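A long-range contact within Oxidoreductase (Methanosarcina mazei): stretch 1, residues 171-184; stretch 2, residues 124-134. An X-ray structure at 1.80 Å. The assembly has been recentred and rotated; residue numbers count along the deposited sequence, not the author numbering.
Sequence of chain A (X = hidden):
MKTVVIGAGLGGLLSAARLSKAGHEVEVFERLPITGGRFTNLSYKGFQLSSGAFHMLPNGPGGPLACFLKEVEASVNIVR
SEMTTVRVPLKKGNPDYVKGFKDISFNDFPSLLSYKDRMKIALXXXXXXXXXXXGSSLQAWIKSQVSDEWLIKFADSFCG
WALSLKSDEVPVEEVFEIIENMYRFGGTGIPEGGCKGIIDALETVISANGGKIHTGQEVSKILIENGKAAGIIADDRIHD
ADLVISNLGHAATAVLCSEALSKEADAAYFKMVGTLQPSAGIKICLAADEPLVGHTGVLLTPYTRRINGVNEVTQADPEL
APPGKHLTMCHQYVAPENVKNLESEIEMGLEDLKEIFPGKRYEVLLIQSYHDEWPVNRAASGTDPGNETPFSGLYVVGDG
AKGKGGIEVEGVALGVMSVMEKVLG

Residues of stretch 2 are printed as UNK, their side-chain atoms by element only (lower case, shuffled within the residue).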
# COMPACT_ATOMS: atom_id res chain seq x y z
N PRO A 171 4.74 -15.25 -2.80
CA PRO A 171 5.94 -16.08 -2.78
C PRO A 171 6.67 -15.92 -1.44
O PRO A 171 6.78 -14.80 -0.94
CB PRO A 171 6.79 -15.50 -3.92
CG PRO A 171 5.84 -14.70 -4.76
CD PRO A 171 4.79 -14.20 -3.83
N VAL A 172 7.15 -17.03 -0.89
CA VAL A 172 7.81 -17.00 0.42
C VAL A 172 9.01 -16.07 0.39
O VAL A 172 9.27 -15.34 1.35
CB VAL A 172 8.20 -18.42 0.91
CG1 VAL A 172 9.26 -19.05 0.00
CG2 VAL A 172 8.67 -18.38 2.36
N GLU A 173 9.76 -16.07 -0.72
CA GLU A 173 10.93 -15.19 -0.80
C GLU A 173 10.58 -13.70 -0.72
O GLU A 173 11.37 -12.90 -0.23
CB GLU A 173 11.76 -15.49 -2.06
CG GLU A 173 11.02 -15.23 -3.36
CD GLU A 173 10.33 -16.47 -3.92
OE1 GLU A 173 10.16 -16.53 -5.17
OE2 GLU A 173 9.94 -17.38 -3.16
N GLU A 174 9.40 -13.32 -1.20
CA GLU A 174 8.97 -11.92 -1.10
C GLU A 174 8.77 -11.59 0.37
O GLU A 174 9.14 -10.50 0.83
CB GLU A 174 7.67 -11.70 -1.89
CG GLU A 174 7.12 -10.27 -1.87
CD GLU A 174 7.93 -9.31 -2.74
OE1 GLU A 174 8.75 -9.79 -3.56
OE2 GLU A 174 7.72 -8.08 -2.61
N VAL A 175 8.16 -12.52 1.11
CA VAL A 175 7.86 -12.28 2.51
C VAL A 175 9.14 -12.15 3.31
O VAL A 175 9.25 -11.31 4.21
CB VAL A 175 6.99 -13.40 3.11
CG1 VAL A 175 6.76 -13.14 4.62
CG2 VAL A 175 5.67 -13.47 2.37
N PHE A 176 10.14 -12.97 2.99
CA PHE A 176 11.41 -12.82 3.71
C PHE A 176 12.18 -11.53 3.38
O PHE A 176 12.87 -11.00 4.24
CB PHE A 176 12.26 -14.10 3.64
CG PHE A 176 11.80 -15.14 4.60
CD1 PHE A 176 12.17 -15.09 5.94
CD2 PHE A 176 10.92 -16.13 4.20
CE1 PHE A 176 11.70 -16.02 6.84
CE2 PHE A 176 10.44 -17.08 5.10
CZ PHE A 176 10.84 -17.02 6.43
N GLU A 177 12.04 -11.00 2.16
CA GLU A 177 12.58 -9.66 1.84
C GLU A 177 11.85 -8.57 2.63
O GLU A 177 12.47 -7.64 3.15
CB GLU A 177 12.52 -9.38 0.32
CG GLU A 177 13.16 -8.03 -0.10
CD GLU A 177 14.68 -8.00 0.05
OE1 GLU A 177 15.30 -9.09 0.14
OE2 GLU A 177 15.26 -6.88 0.06
N ILE A 178 10.52 -8.70 2.74
CA ILE A 178 9.74 -7.79 3.56
C ILE A 178 10.23 -7.83 5.01
O ILE A 178 10.40 -6.79 5.67
CB ILE A 178 8.23 -8.12 3.48
CG1 ILE A 178 7.68 -7.70 2.10
CG2 ILE A 178 7.46 -7.43 4.62
CD1 ILE A 178 6.24 -8.10 1.84
N ILE A 179 10.46 -9.04 5.51
CA ILE A 179 10.96 -9.20 6.86
C ILE A 179 12.33 -8.54 7.01
O ILE A 179 12.60 -7.89 8.02
CB ILE A 179 11.02 -10.70 7.23
CG1 ILE A 179 9.59 -11.23 7.43
CG2 ILE A 179 11.86 -10.95 8.47
CD1 ILE A 179 9.56 -12.69 7.71
N GLU A 180 13.19 -8.70 6.01
CA GLU A 180 14.52 -8.09 6.08
C GLU A 180 14.37 -6.58 6.16
O GLU A 180 15.14 -5.90 6.84
CB GLU A 180 15.39 -8.49 4.88
CG GLU A 180 16.88 -8.23 5.11
CD GLU A 180 17.45 -9.01 6.32
OE1 GLU A 180 16.93 -10.09 6.66
OE2 GLU A 180 18.44 -8.52 6.91
N ASN A 181 13.38 -6.03 5.46
CA ASN A 181 13.14 -4.58 5.55
C ASN A 181 12.63 -4.10 6.91
O ASN A 181 12.86 -2.94 7.28
CB ASN A 181 12.24 -4.12 4.41
CG ASN A 181 12.97 -4.08 3.09
OD1 ASN A 181 14.20 -3.93 3.06
ND2 ASN A 181 12.24 -4.21 1.99
N MSE A 182 11.94 -4.97 7.66
CA MSE A 182 11.61 -4.65 9.04
C MSE A 182 12.88 -4.46 9.85
O MSE A 182 13.00 -3.50 10.62
CB MSE A 182 10.76 -5.74 9.68
CG MSE A 182 9.46 -5.99 8.97
SE MSE A 182 8.47 -7.47 9.82
CE MSE A 182 6.86 -7.28 8.75
N TYR A 183 13.85 -5.35 9.67
CA TYR A 183 15.11 -5.21 10.39
C TYR A 183 15.87 -3.96 9.97
O TYR A 183 16.50 -3.30 10.81
CB TYR A 183 16.01 -6.42 10.18
CG TYR A 183 15.53 -7.67 10.85
CD1 TYR A 183 15.44 -7.75 12.23
CD2 TYR A 183 15.20 -8.80 10.12
CE1 TYR A 183 15.02 -8.91 12.86
CE2 TYR A 183 14.77 -9.96 10.73
CZ TYR A 183 14.69 -10.02 12.11
OH TYR A 183 14.26 -11.18 12.72
N ARG A 184 15.85 -3.66 8.67
CA ARG A 184 16.59 -2.52 8.13
C ARG A 184 15.99 -1.18 8.54
O ARG A 184 16.73 -0.24 8.86
CB ARG A 184 16.63 -2.58 6.61
CG ARG A 184 17.49 -3.68 6.02
CD ARG A 184 17.31 -3.73 4.52
NE ARG A 184 18.15 -4.75 3.91
CZ ARG A 184 17.75 -5.57 2.94
NH1 ARG A 184 16.51 -5.48 2.47
NH2 ARG A 184 18.58 -6.47 2.45
N UNK A 124 14.89 -20.61 13.08
CA UNK A 124 14.58 -20.11 11.73
C UNK A 124 14.74 -18.59 11.66
O UNK A 124 15.14 -18.05 10.65
c UNK A 124 13.80 -22.45 9.74
c UNK A 124 13.17 -20.52 11.30
c UNK A 124 12.99 -22.02 10.98
c UNK A 124 11.50 -22.36 10.84
N UNK A 125 14.43 -17.89 12.75
CA UNK A 125 14.62 -16.44 12.79
C UNK A 125 16.08 -16.05 12.52
O UNK A 125 16.36 -14.99 11.94
c UNK A 125 14.70 -14.53 14.44
c UNK A 125 14.11 -15.88 14.14
c UNK A 125 12.58 -15.83 14.10
c UNK A 125 12.00 -14.78 13.16
N UNK A 126 16.99 -16.94 12.90
CA UNK A 126 18.41 -16.75 12.64
C UNK A 126 18.77 -17.25 11.24
O UNK A 126 19.37 -16.52 10.43
c UNK A 126 18.91 -16.95 15.09
c UNK A 126 19.26 -17.49 13.71
c UNK A 126 20.76 -17.34 13.45
N UNK A 127 18.41 -18.49 10.94
CA UNK A 127 18.88 -19.12 9.69
C UNK A 127 18.33 -18.49 8.40
O UNK A 127 19.01 -18.45 7.37
c UNK A 127 18.58 -20.61 9.71
o UNK A 127 17.19 -20.87 9.62
N UNK A 128 17.09 -18.00 8.44
CA UNK A 128 16.45 -17.50 7.21
C UNK A 128 16.99 -16.15 6.73
O UNK A 128 16.74 -15.76 5.59
c UNK A 128 14.94 -17.38 7.36
c UNK A 128 14.31 -18.75 7.61
o UNK A 128 14.65 -16.51 8.46
N UNK A 129 17.72 -15.45 7.58
CA UNK A 129 18.18 -14.10 7.21
C UNK A 129 19.04 -14.17 5.96
O UNK A 129 18.82 -13.43 4.99
c UNK A 129 19.00 -13.48 8.34
c UNK A 129 17.22 -12.12 9.53
n UNK A 129 17.79 -10.80 9.23
n UNK A 129 18.27 -10.25 11.43
c UNK A 129 18.24 -13.23 9.64
n UNK A 129 18.74 -8.77 9.72
c UNK A 129 18.28 -9.95 10.13
N UNK A 130 20.03 -15.06 5.99
CA UNK A 130 20.97 -15.21 4.88
C UNK A 130 20.74 -16.47 4.04
O UNK A 130 21.27 -16.60 2.94
c UNK A 130 24.23 -13.77 6.49
c UNK A 130 22.42 -15.15 5.39
c UNK A 130 22.78 -13.80 6.01
n UNK A 130 24.37 -11.31 6.29
c UNK A 130 24.53 -12.47 7.21
N UNK A 131 19.95 -17.41 4.57
CA UNK A 131 19.55 -18.61 3.83
C UNK A 131 18.05 -18.57 3.59
O UNK A 131 17.28 -19.21 4.30
c UNK A 131 21.37 -19.82 5.09
n UNK A 131 21.57 -19.38 6.33
c UNK A 131 19.94 -19.87 4.62
o UNK A 131 22.30 -20.16 4.34
N UNK A 132 17.65 -17.79 2.59
CA UNK A 132 16.25 -17.44 2.39
C UNK A 132 15.42 -18.53 1.74
O UNK A 132 15.74 -18.97 0.63
n UNK A 132 15.80 -11.68 1.79
n UNK A 132 17.09 -10.81 3.49
c UNK A 132 16.16 -16.18 1.52
c UNK A 132 15.87 -14.22 3.02
n UNK A 132 16.50 -13.02 3.54
c UNK A 132 16.84 -15.01 2.13
c UNK A 132 16.46 -11.84 2.93
N UNK A 133 14.34 -18.96 2.41
CA UNK A 133 13.39 -19.87 1.77
C UNK A 133 12.95 -19.30 0.43
O UNK A 133 12.80 -18.09 0.31
c UNK A 133 13.95 -18.61 3.79
c UNK A 133 12.82 -19.55 4.08
c UNK A 133 12.20 -19.88 2.74
N UNK A 134 12.70 -20.16 -0.55
CA UNK A 134 12.29 -19.71 -1.88
C UNK A 134 11.56 -20.82 -2.62
O UNK A 134 11.76 -22.00 -2.33
c UNK A 134 13.53 -19.31 -2.70
o UNK A 134 13.18 -18.46 -3.77
O HOH W 1 14.23 -13.37 11.11
O HOH W 2 13.95 -13.56 0.13

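Position 124 has four side-chain carbons, forked at the second, and touches nothing on stretch 1: Leu-124. Its contribution is its carbonyl, which position 128 will use. Position 125 also has four carbons, but the fork is at the first and one arm is two carbons long; a methyl group lies 3.8 Å from Tyr-183 OH. This is Ile-125, whose CG2 makes that contact, while its O and Tyr-183 OH share water 1. Position 126, one carbon carrying two, points away from the helix of stretch 1 and is Val-126, exposed; this contact asks nothing of its side chain. Position 127, a carbon and then an oxygen, is out of reach: Ser-127, its hydroxyl hydrogen-bonded just outside the stretch.

At position 128 one carbon carries an oxygen and a carbon, the oxygen 3.4 Å from Phe-176 CE1. This is Thr-128; its OG1 donates to Leu-124 O (2.7 Å), so the hydroxyl is satisfied even beside an aromatic ring. Position 129 has three carbons, a nitrogen, then a carbon bearing two more nitrogens; two of the nitrogens lie 2.8 Å from Glu-180 OE1 and OE2 respectively, and the terminal group lies over the Tyr-183 ring. A planar, charged group can pair at its edge and stack on its face, and Arg-129 does both: NE donates to OE1 and NH2 to OE2, while the guanidinium lies flat on Tyr-183, CZ 3.6 Å from the ring centroid.

Position 130, four carbons in a row ending in nitrogen, makes no contact here: Lys-130, exposed, as suits a charged amine. Position 131 has two carbons, the second carrying oxygen and nitrogen: Asn-131, whose ND2 donates to Ser-127 O (2.9 Å). Position 132 repeats the pattern of 129, one terminal nitrogen 3.1 Å from Glu-177 OE1 and the other 3.3 Å from Glu-180 OE1. In Arg-132, a long side chain with several N-H groups, NH1 and NH2 bridge these carboxylates while NE donates to Arg-129 O (2.8 Å). Water 2 joins NH1 to Glu-173 O.

Position 133 closes three carbons onto its own nitrogen, a ring over one face of Phe-176. Pro-133 is compact and apolar: CD sits 4.0 Å from the Phe-176 ring centroid in a CH-pi contact, and CB meets Val-172 CG2 at 3.9 Å. Position 134, a carbon then an oxygen, has its CA 3.6 Å from Val-172 CG1; the small side chain of Ser-134 accompanies this close backbone approach.

The contact therefore changes character along the helix. Near its start, Val-172 and Phe-176 pack against Pro-133; farther on, Glu-177 and Glu-180 receive two arginines, and Tyr-183 provides a flat surface for Arg-129. Glu-180 engages both arginines.

Stretch 2, residues 124-134: LIVSTRKNRPS
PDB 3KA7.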